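Local atomic coordinates of glutathione S-transferase (Agrobacterium tumefaciens, PDB entry 2YCD), a protein that probably conjugates glutathione to electrophilic compounds, consistent with a role in herbicide detoxification by this soil bacterium. Residues 16-21 with 48-53; 38-43 with 210-215. All blocks are in the same frame, centred on the assembly; numbering follows the deposited sequence.

Interaction 1 (16-21 with 48-53)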
loop_
_atom_site.group_PDB
_atom_site.type_symbol
_atom_site.label_atom_id
_atom_site.label_comp_id
_atom_site.label_asym_id
_atom_site.label_seq_id
_atom_site.Cartn_x
_atom_site.Cartn_y
_atom_site.Cartn_z
ATOM N N ASN A 16 16.587 18.691 -11.428
ATOM C CA ASN A 16 16.360 17.250 -11.525
ATOM C C ASN A 16 16.286 16.633 -10.132
ATOM O O ASN A 16 16.991 17.069 -9.232
ATOM C CB ASN A 16 17.545 16.605 -12.245
ATOM C CG ASN A 16 17.702 17.067 -13.684
ATOM O OD1 ASN A 16 16.760 17.548 -14.328
ATOM N ND2 ASN A 16 18.915 16.913 -14.199
ATOM N N PRO A 17 15.445 15.608 -9.952
ATOM C CA PRO A 17 15.415 14.907 -8.672
ATOM C C PRO A 17 16.563 13.895 -8.537
ATOM O O PRO A 17 17.162 13.454 -9.532
ATOM C CB PRO A 17 14.066 14.184 -8.720
ATOM C CG PRO A 17 13.898 13.857 -10.160
ATOM C CD PRO A 17 14.464 15.062 -10.907
ATOM N N THR A 18 16.870 13.566 -7.285
ATOM C CA THR A 18 17.873 12.575 -6.933
ATOM C C THR A 18 17.198 11.468 -6.113
ATOM O O THR A 18 16.477 11.753 -5.157
ATOM C CB THR A 18 19.009 13.198 -6.100
ATOM O OG1 THR A 18 19.642 14.211 -6.892
ATOM C CG2 THR A 18 20.037 12.132 -5.710
ATOM N N ILE A 19 17.412 10.219 -6.503
ATOM C CA ILE A 19 16.836 9.096 -5.779
ATOM C C ILE A 19 17.908 8.221 -5.151
ATOM O O ILE A 19 19.015 8.084 -5.687
ATOM C CB ILE A 19 15.913 8.263 -6.667
ATOM C CG1 ILE A 19 16.707 7.527 -7.727
ATOM C CG2 ILE A 19 14.811 9.162 -7.284
ATOM C CD1 ILE A 19 15.846 6.586 -8.564
ATOM N N THR A 20 17.610 7.651 -3.998
ATOM C CA THR A 20 18.567 6.739 -3.373
ATOM C C THR A 20 18.331 5.312 -3.835
ATOM O O THR A 20 17.182 4.886 -4.058
ATOM C CB THR A 20 18.502 6.792 -1.846
ATOM O OG1 THR A 20 17.138 6.598 -1.439
ATOM C CG2 THR A 20 19.032 8.138 -1.305
ATOM N N VAL A 21 19.429 4.576 -3.991
ATOM C CA VAL A 21 19.416 3.210 -4.524
ATOM C C VAL A 21 20.506 2.415 -3.811
ATOM O O VAL A 21 21.380 3.009 -3.180
ATOM C CB VAL A 21 19.690 3.175 -6.052
ATOM C CG1 VAL A 21 18.722 4.101 -6.795
ATOM C CG2 VAL A 21 21.151 3.546 -6.367
ATOM N N PRO A 48 14.996 13.871 -16.624
ATOM C CA PRO A 48 16.340 13.452 -16.201
ATOM C C PRO A 48 16.456 13.393 -14.680
ATOM O O PRO A 48 15.821 14.175 -13.978
ATOM C CB PRO A 48 17.262 14.549 -16.768
ATOM C CG PRO A 48 16.450 15.212 -17.849
ATOM C CD PRO A 48 15.015 15.120 -17.414
ATOM N N TYR A 49 17.232 12.444 -14.174
ATOM C CA TYR A 49 17.367 12.294 -12.734
ATOM C C TYR A 49 18.762 11.797 -12.385
ATOM O O TYR A 49 19.580 11.443 -13.271
ATOM C CB TYR A 49 16.285 11.346 -12.177
ATOM C CG TYR A 49 16.451 9.901 -12.613
ATOM C CD1 TYR A 49 15.957 9.459 -13.835
ATOM C CD2 TYR A 49 17.108 8.982 -11.806
ATOM C CE1 TYR A 49 16.103 8.135 -14.247
ATOM C CE2 TYR A 49 17.260 7.647 -12.210
ATOM C CZ TYR A 49 16.773 7.243 -13.438
ATOM O OH TYR A 49 16.928 5.928 -13.828
ATOM N N HIS A 50 19.033 11.776 -11.091
ATOM C CA HIS A 50 20.323 11.377 -10.557
ATOM C C HIS A 50 20.118 10.360 -9.460
ATOM O O HIS A 50 19.015 10.256 -8.898
ATOM C CB HIS A 50 21.077 12.609 -10.026
ATOM C CG HIS A 50 21.103 13.730 -11.005
ATOM N ND1 HIS A 50 22.023 13.793 -12.030
ATOM C CD2 HIS A 50 20.266 14.781 -11.187
ATOM C CE1 HIS A 50 21.778 14.852 -12.775
ATOM N NE2 HIS A 50 20.713 15.471 -12.286
ATOM N N VAL A 51 21.160 9.600 -9.156
ATOM C CA VAL A 51 21.074 8.641 -8.067
ATOM C C VAL A 51 22.170 8.852 -7.040
ATOM O O VAL A 51 23.263 9.358 -7.355
ATOM C CB VAL A 51 21.078 7.168 -8.552
ATOM C CG1 VAL A 51 19.997 6.943 -9.618
ATOM C CG2 VAL A 51 22.455 6.745 -9.075
ATOM N N ARG A 52 21.848 8.481 -5.808
ATOM C CA ARG A 52 22.815 8.422 -4.734
ATOM C C ARG A 52 22.869 6.979 -4.251
ATOM O O ARG A 52 21.876 6.453 -3.744
ATOM C CB ARG A 52 22.406 9.370 -3.603
ATOM C CG ARG A 52 23.373 9.419 -2.448
ATOM C CD ARG A 52 23.266 10.750 -1.692
ATOM N NE ARG A 52 21.930 10.983 -1.152
ATOM C CZ ARG A 52 21.557 10.652 0.080
ATOM N NH1 ARG A 52 22.424 10.068 0.895
ATOM N NH2 ARG A 52 20.320 10.904 0.498
ATOM N N ARG A 53 24.020 6.336 -4.440
ATOM C CA ARG A 53 24.177 4.932 -4.078
ATOM C C ARG A 53 24.531 4.778 -2.606
ATOM O O ARG A 53 25.445 5.438 -2.105
ATOM C CB ARG A 53 25.285 4.304 -4.927
ATOM C CG ARG A 53 25.003 4.268 -6.424
ATOM C CD ARG A 53 26.241 3.793 -7.201
ATOM N NE ARG A 53 27.387 4.665 -6.958
ATOM C CZ ARG A 53 28.653 4.320 -7.177
ATOM N NH1 ARG A 53 28.952 3.113 -7.648
ATOM N NH2 ARG A 53 29.625 5.185 -6.921
#
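Strands 18-21 and 50-53 run parallel in the thioredoxin-like sheet of the N-terminal domain, the two strands of a right-handed beta-alpha-beta crossover whose connecting helix is 35-45. Four backbone hydrogen bonds zip them together: His50 N to Pro17 O, Val21 N to Arg52 O, and between them Ile19 N to His50 O and Arg52 N to Ile19 O, each 2.9 Å and nearly straight, although Arg52 N sits above the Ile19 carbonyl plane.

Side chains alternate between the two faces. On the face with Thr18 and His50, Arg52 can be followed outward: its CB lies 4.2 Å from Ile19 O, CG stands anti to the backbone N (chi1 -178°), and after a bend at chi3 Arg52 NE, CZ and NH2 close on Thr20 CG2 at 4.1, 3.8 and 3.5 Å, the methyl lying over one guanidinium face. That guanidinium makes a cation-pi contact with Tyr67, while Thr20 OG1 bonds to Ser75 N of the next strand.

On the face turned to helix 35-45, Ile19 and Val51 lie side by side, CG1 to CG1 3.8 Å apart, and Ile19 CD1 reaches the Tyr49 ring at CE2.

Where the strands begin, Asn16 ND2 donates to His50 NE2 over 3.0 Å; the acceptor lies in the amide plane, whereas ND2 is tilted 27° out of the imidazole plane.

Interaction 2 (38-43 with 210-215); sequences VRWALE and RPAFKR. With PO4 (phosphate ion), chain C.
Helices 38-43 and 211-215 cross at 130° with their segment axes 8.1 Å apart at closest approach, so that Ala212, in the first turn of its helix, comes against Glu43 with only 5.0 Å between their CA atoms. The small methyl of Ala212 is consistent with this short spacing: its CB packs 3.7 Å from Glu43 CB and also meets the Trp40 ring at CD1.

Trp40 CG is anti to the backbone N (chi1 -174°), and the indole extends across the start of the second helix. Phe213 comes down on one indole face in a T-shaped stack, ring planes at 90°: its CD2 edge points into the six-membered ring, 3.7 Å from Trp40 CE3, while its CB makes a CH-pi contact over the five-membered ring. Glu44 accepts a hydrogen bond from the indole NE1 and also pairs with Arg210 NE, tying the buried ring to the N-cap residue. Arg210 CD touches the indole edge; its NH2 donates to phosphate O4 and its NH1 to O1 of the same ion, probably from the crystallisation liquor.

Toward solvent, Arg215 grips Glu43 side-on. Arg215 NE bonds to Glu43 OE1 at 2.7 Å, a salt bridge in which NE meets OE1 from above the carboxylate plane; Arg215 NH2 donates to Glu43 O at 3.0 Å, well above that carbonyl's plane. Bends at chi2 of Glu43 and chi3 of Arg215 let the two chains cross obliquely, and a water donates to Glu43 OE2 at 2.6 Å. With Trp40 also resting on helix 176-185, this crossing forms part of the interface between the thioredoxin-like and all-helical domains of the glutathione transferase fold.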
loop_
_atom_site.group_PDB
_atom_site.type_symbol
_atom_site.label_atom_id
_atom_site.label_comp_id
_atom_site.label_asym_id
_atom_site.label_seq_id
_atom_site.Cartn_x
_atom_site.Cartn_y
_atom_site.Cartn_z
ATOM N N VAL A 38 10.211 3.808 -9.699
ATOM C CA VAL A 38 10.501 5.238 -9.723
ATOM C C VAL A 38 11.302 5.623 -10.988
ATOM O O VAL A 38 10.963 6.588 -11.666
ATOM C CB VAL A 38 11.269 5.643 -8.444
ATOM C CG1 VAL A 38 11.707 7.106 -8.528
ATOM C CG2 VAL A 38 10.392 5.404 -7.200
ATOM N N ARG A 39 12.373 4.888 -11.282
ATOM C CA ARG A 39 13.161 5.110 -12.495
ATOM C C ARG A 39 12.273 5.015 -13.731
ATOM O O ARG A 39 12.389 5.835 -14.659
ATOM C CB ARG A 39 14.270 4.067 -12.598
ATOM C CG ARG A 39 15.367 4.152 -11.537
ATOM C CD ARG A 39 16.328 2.993 -11.794
ATOM N NE ARG A 39 17.514 2.927 -10.937
ATOM C CZ ARG A 39 18.660 3.545 -11.223
ATOM N NH1 ARG A 39 18.748 4.384 -12.257
ATOM N NH2 ARG A 39 19.708 3.370 -10.433
ATOM N N TRP A 40 11.426 3.996 -13.780
ATOM C CA TRP A 40 10.546 3.795 -14.924
ATOM C C TRP A 40 9.573 4.975 -15.091
ATOM O O TRP A 40 9.397 5.509 -16.205
ATOM C CB TRP A 40 9.833 2.446 -14.745
ATOM C CG TRP A 40 8.960 1.986 -15.909
ATOM C CD1 TRP A 40 8.797 2.605 -17.131
ATOM C CD2 TRP A 40 8.151 0.807 -15.944
ATOM N NE1 TRP A 40 7.919 1.872 -17.915
ATOM C CE2 TRP A 40 7.503 0.774 -17.204
ATOM C CE3 TRP A 40 7.882 -0.212 -15.014
ATOM C CZ2 TRP A 40 6.614 -0.251 -17.565
ATOM C CZ3 TRP A 40 7.010 -1.236 -15.373
ATOM C CH2 TRP A 40 6.387 -1.250 -16.644
ATOM N N ALA A 41 8.978 5.443 -13.995
ATOM C CA ALA A 41 8.103 6.607 -14.068
ATOM C C ALA A 41 8.837 7.837 -14.608
ATOM O O ALA A 41 8.309 8.569 -15.466
ATOM C CB ALA A 41 7.482 6.900 -12.698
ATOM N N LEU A 42 10.032 8.101 -14.080
ATOM C CA LEU A 42 10.834 9.235 -14.576
ATOM C C LEU A 42 11.136 9.107 -16.068
ATOM O O LEU A 42 11.047 10.090 -16.807
ATOM C CB LEU A 42 12.122 9.383 -13.758
ATOM C CG LEU A 42 11.895 9.770 -12.288
ATOM C CD1 LEU A 42 13.120 9.471 -11.433
ATOM C CD2 LEU A 42 11.494 11.247 -12.166
ATOM N N GLU A 43 11.478 7.905 -16.516
ATOM C CA GLU A 43 11.742 7.711 -17.942
ATOM C C GLU A 43 10.494 7.868 -18.818
ATOM O O GLU A 43 10.588 8.405 -19.930
ATOM C CB GLU A 43 12.429 6.369 -18.175
ATOM C CG GLU A 43 13.890 6.328 -17.669
ATOM C CD GLU A 43 14.813 7.225 -18.478
ATOM O OE1 GLU A 43 14.403 7.732 -19.536
ATOM O OE2 GLU A 43 15.969 7.412 -18.037
ATOM N N ARG A 210 8.372 -1.635 -23.316
ATOM C CA ARG A 210 8.342 -0.190 -23.520
ATOM C C ARG A 210 9.749 0.416 -23.431
ATOM O O ARG A 210 10.545 0.043 -22.574
ATOM C CB ARG A 210 7.405 0.464 -22.505
ATOM C CG ARG A 210 5.956 0.016 -22.659
ATOM C CD ARG A 210 5.042 0.632 -21.597
ATOM N NE ARG A 210 4.953 2.092 -21.683
ATOM C CZ ARG A 210 4.068 2.755 -22.429
ATOM N NH1 ARG A 210 3.188 2.095 -23.181
ATOM N NH2 ARG A 210 4.062 4.078 -22.452
ATOM N N PRO A 211 10.074 1.382 -24.302
ATOM C CA PRO A 211 11.430 1.948 -24.261
ATOM C C PRO A 211 11.813 2.573 -22.921
ATOM O O PRO A 211 12.986 2.486 -22.527
ATOM C CB PRO A 211 11.408 3.015 -25.371
ATOM C CG PRO A 211 10.257 2.629 -26.245
ATOM C CD PRO A 211 9.255 1.922 -25.400
ATOM N N ALA A 212 10.859 3.191 -22.226
ATOM C CA ALA A 212 11.177 3.753 -20.904
ATOM C C ALA A 212 11.539 2.665 -19.900
ATOM O O ALA A 212 12.362 2.901 -19.018
ATOM C CB ALA A 212 10.003 4.585 -20.371
ATOM N N PHE A 213 10.902 1.498 -20.001
ATOM C CA PHE A 213 11.260 0.399 -19.116
ATOM C C PHE A 213 12.724 0.007 -19.358
ATOM O O PHE A 213 13.493 -0.176 -18.406
ATOM C CB PHE A 213 10.374 -0.831 -19.334
ATOM C CG PHE A 213 10.725 -1.989 -18.422
ATOM C CD1 PHE A 213 11.762 -2.869 -18.734
ATOM C CD2 PHE A 213 10.037 -2.164 -17.229
ATOM C CE1 PHE A 213 12.087 -3.915 -17.849
ATOM C CE2 PHE A 213 10.353 -3.204 -16.366
ATOM C CZ PHE A 213 11.372 -4.082 -16.680
ATOM N N LYS A 214 13.121 -0.102 -20.626
ATOM C CA LYS A 214 14.483 -0.492 -20.958
ATOM C C LYS A 214 15.483 0.554 -20.483
ATOM O O LYS A 214 16.559 0.200 -19.991
ATOM C CB LYS A 214 14.630 -0.727 -22.465
ATOM C CG LYS A 214 16.072 -1.011 -22.865
ATOM C CD LYS A 214 16.193 -1.493 -24.297
ATOM C CE LYS A 214 17.654 -1.704 -24.664
ATOM N NZ LYS A 214 18.341 -2.545 -23.638
ATOM N N ARG A 215 15.145 1.836 -20.612
ATOM C CA ARG A 215 16.071 2.866 -20.127
ATOM C C ARG A 215 16.253 2.766 -18.613
ATOM O O ARG A 215 17.359 2.880 -18.091
ATOM C CB ARG A 215 15.631 4.278 -20.540
ATOM C CG ARG A 215 15.708 4.554 -22.054
ATOM C CD ARG A 215 15.464 6.006 -22.407
ATOM N NE ARG A 215 14.163 6.519 -21.987
ATOM C CZ ARG A 215 13.059 6.507 -22.732
ATOM N NH1 ARG A 215 13.072 5.995 -23.956
ATOM N NH2 ARG A 215 11.927 7.027 -22.260
HETATM P P PO4 C . 1.905 4.722 -25.594
HETATM O O1 PO4 C . 1.692 3.243 -25.783
HETATM O O2 PO4 C . 3.187 5.130 -26.291
HETATM O O3 PO4 C . 0.758 5.513 -26.191
HETATM O O4 PO4 C . 2.001 5.060 -24.124
HETATM O O HOH W 1 17.091 5.633 -16.436
#

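How the interactions relate
Helix 35-45 joins the two contacts: it connects the strands paired in interaction 1 and carries one side of interaction 2. Arg39, on the helix segment of interaction 2 though not touching 210-215, reaches interaction 1: its NH1 lies 2.9 Å from Tyr49 OH in a probable hydrogen bond and its NH2 packs on Val21 and Val51; Leu42 also lies on the Tyr49 ring. Both contacts mix buried and exposed residues, but their chemistry differs. Within the N-terminal domain, 16-21 with 48-53 relies on regular backbone hydrogen bonding, with aliphatic packing on the helix-facing side. Between domains, 38-43 with 210-215 relies on side chains, a buried aromatic pair grading outward into an ion pair and water.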